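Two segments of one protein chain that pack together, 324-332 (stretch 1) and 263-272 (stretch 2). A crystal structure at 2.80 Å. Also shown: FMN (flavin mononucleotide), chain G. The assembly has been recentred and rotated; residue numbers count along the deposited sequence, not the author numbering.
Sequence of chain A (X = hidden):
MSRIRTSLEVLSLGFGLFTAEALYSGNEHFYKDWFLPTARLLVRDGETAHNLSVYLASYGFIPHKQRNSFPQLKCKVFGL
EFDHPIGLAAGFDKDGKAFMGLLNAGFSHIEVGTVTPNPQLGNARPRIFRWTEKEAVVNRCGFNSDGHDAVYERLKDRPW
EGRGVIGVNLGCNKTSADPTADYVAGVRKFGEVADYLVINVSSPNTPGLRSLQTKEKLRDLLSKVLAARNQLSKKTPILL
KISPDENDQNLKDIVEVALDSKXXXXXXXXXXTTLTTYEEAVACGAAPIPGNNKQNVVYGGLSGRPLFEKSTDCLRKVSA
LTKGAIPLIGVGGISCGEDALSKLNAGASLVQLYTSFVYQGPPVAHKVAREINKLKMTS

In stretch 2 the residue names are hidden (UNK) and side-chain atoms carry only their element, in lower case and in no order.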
# COMPACT_ATOMS: atom_id res chain seq x y z
N GLY A 324 -15.94 -14.24 3.11
CA GLY A 324 -15.05 -14.19 4.25
C GLY A 324 -14.04 -15.31 4.33
O GLY A 324 -13.57 -15.63 5.43
N ALA A 325 -13.69 -15.93 3.20
CA ALA A 325 -12.80 -17.08 3.23
C ALA A 325 -11.35 -16.68 3.45
O ALA A 325 -10.60 -17.41 4.12
CB ALA A 325 -12.94 -17.88 1.93
N ILE A 326 -10.93 -15.55 2.91
CA ILE A 326 -9.53 -15.12 3.02
C ILE A 326 -9.46 -13.77 3.72
O ILE A 326 -10.40 -12.96 3.61
CB ILE A 326 -8.86 -15.06 1.64
CG1 ILE A 326 -9.65 -14.16 0.69
CG2 ILE A 326 -8.71 -16.46 1.06
CD1 ILE A 326 -9.01 -14.01 -0.68
N PRO A 327 -8.39 -13.49 4.47
CA PRO A 327 -8.27 -12.18 5.12
C PRO A 327 -8.17 -11.05 4.11
O PRO A 327 -7.67 -11.22 2.99
CB PRO A 327 -6.97 -12.31 5.93
CG PRO A 327 -6.79 -13.78 6.13
CD PRO A 327 -7.33 -14.42 4.89
N LEU A 328 -8.66 -9.88 4.51
CA LEU A 328 -8.65 -8.69 3.67
C LEU A 328 -7.97 -7.55 4.41
O LEU A 328 -8.05 -7.45 5.64
CB LEU A 328 -10.06 -8.29 3.26
CG LEU A 328 -10.88 -9.35 2.52
CD1 LEU A 328 -12.27 -8.84 2.22
CD2 LEU A 328 -10.17 -9.78 1.25
N ILE A 329 -7.32 -6.68 3.65
CA ILE A 329 -6.64 -5.50 4.18
C ILE A 329 -7.29 -4.28 3.56
O ILE A 329 -7.13 -4.01 2.37
CB ILE A 329 -5.13 -5.53 3.90
CG1 ILE A 329 -4.48 -6.75 4.57
CG2 ILE A 329 -4.48 -4.24 4.39
CD1 ILE A 329 -2.97 -6.78 4.44
N GLY A 330 -8.05 -3.54 4.37
CA GLY A 330 -8.69 -2.33 3.90
C GLY A 330 -7.75 -1.15 3.86
O GLY A 330 -7.21 -0.73 4.89
N VAL A 331 -7.53 -0.60 2.66
CA VAL A 331 -6.62 0.52 2.47
C VAL A 331 -7.34 1.59 1.66
O VAL A 331 -8.12 1.28 0.75
CB VAL A 331 -5.32 0.10 1.76
CG1 VAL A 331 -4.24 1.15 1.95
CG2 VAL A 331 -4.84 -1.25 2.27
N GLY A 332 -7.09 2.86 2.00
CA GLY A 332 -7.64 3.95 1.22
C GLY A 332 -8.47 4.95 1.99
O GLY A 332 -9.61 4.67 2.36
N UNK A 263 -5.53 -22.15 -8.05
CA UNK A 263 -4.83 -20.87 -7.94
C UNK A 263 -5.34 -20.08 -6.75
O UNK A 263 -5.72 -18.92 -6.85
c UNK A 263 -4.16 -20.68 -10.36
o UNK A 263 -6.35 -19.99 -9.60
c UNK A 263 -4.97 -20.05 -9.23
N UNK A 264 -5.37 -20.72 -5.58
CA UNK A 264 -5.90 -20.10 -4.37
C UNK A 264 -4.81 -19.29 -3.68
O UNK A 264 -3.77 -19.83 -3.29
c UNK A 264 -9.55 -20.48 -0.09
c UNK A 264 -7.73 -21.61 -1.30
c UNK A 264 -6.46 -21.15 -3.42
n UNK A 264 -10.02 -19.97 1.04
n UNK A 264 -10.29 -20.45 -1.19
n UNK A 264 -8.34 -21.02 -0.11
c UNK A 264 -7.05 -20.56 -2.15
N UNK A 265 -5.06 -17.99 -3.52
CA UNK A 265 -4.14 -17.11 -2.80
C UNK A 265 -4.52 -17.11 -1.32
O UNK A 265 -5.39 -17.86 -0.89
c UNK A 265 -3.75 -15.71 -4.84
c UNK A 265 -4.15 -15.69 -3.38
c UNK A 265 -5.54 -15.06 -3.20
c UNK A 265 -5.60 -13.61 -3.61
N UNK A 266 -3.87 -16.24 -0.54
CA UNK A 266 -4.04 -16.22 0.90
C UNK A 266 -4.78 -15.00 1.42
O UNK A 266 -5.22 -15.01 2.57
o UNK A 266 -2.52 -18.69 1.52
c UNK A 266 -1.95 -17.61 1.27
c UNK A 266 -2.68 -16.32 1.60
o UNK A 266 -0.82 -17.54 0.74
N UNK A 267 -4.90 -13.95 0.62
CA UNK A 267 -5.58 -12.75 1.07
C UNK A 267 -5.55 -11.70 -0.02
O UNK A 267 -4.84 -11.84 -1.02
N UNK A 268 -6.33 -10.64 0.19
CA UNK A 268 -6.44 -9.56 -0.77
C UNK A 268 -6.32 -8.22 -0.06
O UNK A 268 -6.61 -8.09 1.13
c UNK A 268 -7.88 -10.84 -2.45
c UNK A 268 -9.25 -9.28 -4.27
s UNK A 268 -9.41 -10.84 -3.41
c UNK A 268 -7.76 -9.63 -1.55
N UNK A 269 -5.90 -7.21 -0.82
CA UNK A 269 -5.74 -5.85 -0.33
C UNK A 269 -6.63 -4.94 -1.17
O UNK A 269 -6.48 -4.89 -2.40
c UNK A 269 -4.16 -3.92 -0.05
c UNK A 269 -4.27 -5.40 -0.39
c UNK A 269 -1.95 -5.85 0.57
c UNK A 269 -3.42 -6.24 0.56
N UNK A 270 -7.55 -4.25 -0.52
CA UNK A 270 -8.51 -3.37 -1.19
C UNK A 270 -8.45 -2.01 -0.50
O UNK A 270 -8.83 -1.89 0.67
c UNK A 270 -9.99 -5.34 -1.75
c UNK A 270 -9.88 -6.46 -0.73
c UNK A 270 -9.94 -3.94 -1.15
c UNK A 270 -10.90 -3.01 -1.88
N UNK A 271 -7.98 -0.99 -1.21
CA UNK A 271 -7.53 -1.10 -2.60
C UNK A 271 -6.37 -0.15 -2.86
O UNK A 271 -5.75 0.36 -1.93
c UNK A 271 -8.67 -0.80 -3.56
o UNK A 271 -9.16 0.52 -3.37
N UNK A 272 -6.08 0.09 -4.14
CA UNK A 272 -5.05 1.05 -4.53
C UNK A 272 -5.68 2.42 -4.76
O UNK A 272 -6.64 2.79 -4.07
n UNK A 272 -1.95 0.22 -6.16
c UNK A 272 -4.31 0.56 -5.78
o UNK A 272 -2.66 2.29 -5.68
c UNK A 272 -2.90 1.10 -5.87
N1 FMN G . 0.75 1.11 -3.85
C2 FMN G . 1.47 -0.00 -4.23
O2 FMN G . 0.95 -1.11 -4.20
N3 FMN G . 2.78 0.13 -4.65
C4 FMN G . 3.37 1.37 -4.69
O4 FMN G . 4.54 1.49 -5.07
C4A FMN G . 2.65 2.50 -4.31
N5 FMN G . 3.24 3.74 -4.34
C5A FMN G . 2.53 4.86 -3.96
C6 FMN G . 3.13 6.11 -4.00
C7 FMN G . 2.42 7.24 -3.61
C7M FMN G . 3.07 8.59 -3.65
C8 FMN G . 1.10 7.11 -3.18
C8M FMN G . 0.33 8.33 -2.76
C9 FMN G . 0.50 5.86 -3.14
C9A FMN G . 1.21 4.73 -3.53
N10 FMN G . 0.62 3.47 -3.49
C10 FMN G . 1.34 2.36 -3.88
C1' FMN G . -0.80 3.31 -3.04
C2' FMN G . -0.87 3.13 -1.53
O2' FMN G . -0.03 2.06 -1.13
C3' FMN G . -2.29 2.83 -1.08
O3' FMN G . -2.81 1.75 -1.83
C4' FMN G . -3.21 4.04 -1.23
O4' FMN G . -2.47 5.24 -1.23
C5' FMN G . -4.19 4.05 -0.07
O5' FMN G . -4.89 5.27 -0.02
P FMN G . -4.66 6.23 1.25
O1P FMN G . -5.57 7.42 1.10
O2P FMN G . -4.96 5.48 2.53
O3P FMN G . -3.23 6.70 1.25

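Position 263 carries three side-chain atoms, a carbon bearing one oxygen and one carbon. It lies beyond reach of stretch 1, and this branched hydroxyl identifies Thr-263. At position 264 three carbons and a nitrogen lead to a carbon holding two more nitrogens, a guanidinium whose end lies against Ala-325 and Ile-326: Arg-264. Its extended chain brings the planar group to stretch 1, with CG2 of Ile-326 over one face and CB of Ala-325 at the edge, each 3.7 Å from NH2 of Arg-264.

Position 265 has four carbons, forked at the first, with one arm two carbons long, and the end of that side chain approaches Ile-326. It is Ile-265, whose CG1 lies 4.4 Å from CD1 of Ile-326. The side chain at 266 has two carbons, the second carrying two oxygens, and its CA-to-CB bond points away from stretch 1. This carboxylate marks Asp-266; its contact is made by the backbone, with O of Asp-266 3.2 Å from CD of Pro-327.

No side-chain atom exists at 267, so the residue is Gly-267. An ideal CB here would clash with O of Pro-327, only 3.0 Å away. At 268 an unbranched chain of two carbons, a sulfur and a terminal carbon packs on Ile-326 and Leu-328 and defines Met-268. CB of Met-268 packs 3.7 Å from CD2 of Leu-328, and its CG lies 3.8 Å from CD1 of Ile-326.

Position 269 again shows four carbons forked at the first, one arm longer, set against Ile-329 and Val-331. This is Ile-269: its CG1 is 3.8 Å from CB of Ile-329, and its CG2 is 3.6 Å from CG2 of Val-331. The same four-carbon fork at 270 reaches Leu-328 and gives Ile-270, whose CD1 lies 3.9 Å from CD2 of Leu-328, on the sheet face shared with Met-268.

At 271 there are one carbon and one oxygen, and the CA-to-CB bond points away from stretch 1; this is Ser-271, preceded by a cis peptide bond. Two carbons at 272, the second carrying an oxygen and a nitrogen, make no contact with stretch 1 and identify Asn-272, whose OD1 lies 3.4 Å from C1' of FMN.

The contact is built on parallel strand pairing. Backbone hydrogen bonds alternate across it, from N of Met-268 to O of Pro-327 (3.2 Å), N of Ile-329 to O of Met-268 (3.0 Å), N of Ile-270 to O of Ile-329 (2.9 Å), N of Val-331 to O of Ile-270 (2.7 Å) and N of Ser-271 to O of Val-331 (3.0 Å). Apolar side chains reinforce this ladder: Leu-328, Met-268 and Ile-270 pack on one face, Ile-329 and Ile-269 on the other, and the strands lead toward the flavin cofactor.

Stretch 2 263-272: TRIDGMIISN
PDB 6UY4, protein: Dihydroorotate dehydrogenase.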